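PDB 4QVS: S-layer domain-containing protein from Ruminiclostridium thermocellum ATCC 27405, which is of unknown function but carries a concanavalin A-like lectin/glucanase fold, which suggests a possible role in carbohydrate binding at the cell surface. Local coordinates for the interface of chains A and B. Residues are numbered along the deposited sequence; one frame, centred on the assembly and turned at random. Chains: chain A/B, S-layer domain-containing protein.

The interface of chains A and B. Residues chain A 99, 114-116, 123; chain B 165, 167.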
loop_
_atom_site.group_PDB
_atom_site.type_symbol
_atom_site.label_atom_id
_atom_site.label_comp_id
_atom_site.label_asym_id
_atom_site.label_seq_id
_atom_site.Cartn_x
_atom_site.Cartn_y
_atom_site.Cartn_z
ATOM N N TYR A 99 16.257 -15.651 -13.594
ATOM C CA TYR A 99 15.909 -15.775 -12.188
ATOM C C TYR A 99 14.558 -15.159 -11.881
ATOM O O TYR A 99 13.986 -14.488 -12.742
ATOM C CB TYR A 99 16.955 -15.021 -11.335
ATOM C CG TYR A 99 17.088 -13.501 -11.575
ATOM C CD1 TYR A 99 16.268 -12.573 -10.897
ATOM C CD2 TYR A 99 18.067 -12.995 -12.424
ATOM C CE1 TYR A 99 16.401 -11.209 -11.105
ATOM C CE2 TYR A 99 18.224 -11.646 -12.637
ATOM C CZ TYR A 99 17.389 -10.752 -11.974
ATOM O OH TYR A 99 17.574 -9.426 -12.191
HETATM N N MSE A 114 10.692 -11.383 -12.520
HETATM C CA MSE A 114 11.076 -12.581 -13.253
HETATM C C MSE A 114 11.775 -12.051 -14.448
HETATM O O MSE A 114 11.316 -11.047 -15.036
HETATM C CB MSE A 114 9.903 -13.372 -13.823
HETATM C CG MSE A 114 8.886 -13.795 -12.751
HETATM SE SE MSE A 114 7.793 -15.326 -13.310
HETATM C CE MSE A 114 9.221 -16.594 -13.766
ATOM N N THR A 115 12.892 -12.687 -14.814
ATOM C CA THR A 115 13.623 -12.287 -15.998
ATOM C C THR A 115 14.371 -13.457 -16.590
ATOM O O THR A 115 14.761 -14.449 -15.927
ATOM C CB THR A 115 14.633 -11.144 -15.759
ATOM O OG1 THR A 115 15.166 -10.684 -17.001
ATOM C CG2 THR A 115 15.773 -11.585 -14.929
ATOM N N GLN A 116 14.533 -13.297 -17.882
ATOM C CA GLN A 116 15.240 -14.195 -18.723
ATOM C C GLN A 116 16.369 -13.376 -19.406
ATOM O O GLN A 116 17.154 -13.938 -20.134
ATOM C CB GLN A 116 14.241 -14.748 -19.743
ATOM C CG GLN A 116 14.598 -16.102 -20.323
ATOM C CD GLN A 116 13.500 -16.668 -21.218
ATOM O OE1 GLN A 116 12.876 -17.686 -20.885
ATOM N NE2 GLN A 116 13.235 -15.991 -22.337
ATOM N N LYS A 123 10.586 -8.347 -15.534
ATOM C CA LYS A 123 9.141 -8.122 -15.645
ATOM C C LYS A 123 8.739 -8.193 -14.189
ATOM O O LYS A 123 9.048 -9.177 -13.512
ATOM C CB LYS A 123 8.396 -9.213 -16.421
ATOM C CG LYS A 123 8.873 -9.505 -17.823
ATOM C CD LYS A 123 8.921 -8.260 -18.672
ATOM C CE LYS A 123 9.586 -8.569 -19.999
ATOM N NZ LYS A 123 9.961 -7.289 -20.647
ATOM N N LEU B 165 7.053 -15.612 -19.222
ATOM C CA LEU B 165 8.336 -16.246 -18.888
ATOM C C LEU B 165 8.199 -17.533 -18.070
ATOM O O LEU B 165 7.270 -17.679 -17.279
ATOM C CB LEU B 165 9.228 -15.268 -18.120
ATOM C CG LEU B 165 9.752 -14.059 -18.881
ATOM C CD1 LEU B 165 10.579 -13.189 -17.948
ATOM C CD2 LEU B 165 10.576 -14.493 -20.087
ATOM N N PRO B 167 11.878 -18.962 -17.221
ATOM C CA PRO B 167 13.309 -18.650 -17.080
ATOM C C PRO B 167 14.139 -19.831 -16.555
ATOM O O PRO B 167 15.162 -20.180 -17.127
ATOM C CB PRO B 167 13.327 -17.472 -16.085
ATOM C CG PRO B 167 11.987 -17.452 -15.424
ATOM C CD PRO B 167 11.068 -18.433 -16.108
#
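B:Leu165 and B:Pro167 press against the end of strand 110-115 of chain A from two flanks, and the two sides meet here mainly through apolar contact. The two methyls of B:Leu165 serve different partners: CD1 lies over the backbone where the strand ends, 3.7 Å from the A:Thr115 CA and about as far from the A:Met114 carbonyl oxygen. From the flank of strand 123-126, A:Lys123 crosses B:Leu165 at roughly a right angle and brings its CG methylene within 4.1 Å of the same CD1; the bend at chi2 (-54°) turns the chain beyond CG away from the leucine, leaving the CG methylene to make this contact. The other methyl, CD2, faces A:Gln116, touching its CB at 3.7 Å and the amide nitrogen NE2 at 3.8 Å. The glutamine runs obliquely past the leucine, extended beyond CG, and its aliphatic stem and amide both pack on this one methyl. Its OE1 instead points towards B:Pro167, 3.9 Å from the proline CA.

B:Pro167 offers its ring carbons to A:Met114, a selenomethionine, and to A:Thr115. Bent at chi3 (55°), the selenomethionine chain carries CE back to the proline, 3.3 Å from CG, a tight fit, with CD close behind at 3.5 Å. The two side chains cross nearly at right angles. The proline CB rests against the carbonyl oxygen of A:Thr115, while that residue's CG2 methyl points into its own chain and sits near the rim of one face of the A:Tyr99 ring. A:Tyr99 thus supports the threonine from behind and is barely touched by chain B.

In the fold, chain A contributes neighbouring strands 99-104, 110-115 and 123-126, with chain B supplying an irregular segment after strand 155-160. The two-fold repeats the patch with the chains exchanged. The chains intertwine, each lobe combining segments of both, as in a domain-swapped dimer, although the structure alone does not show that this assembly forms in solution.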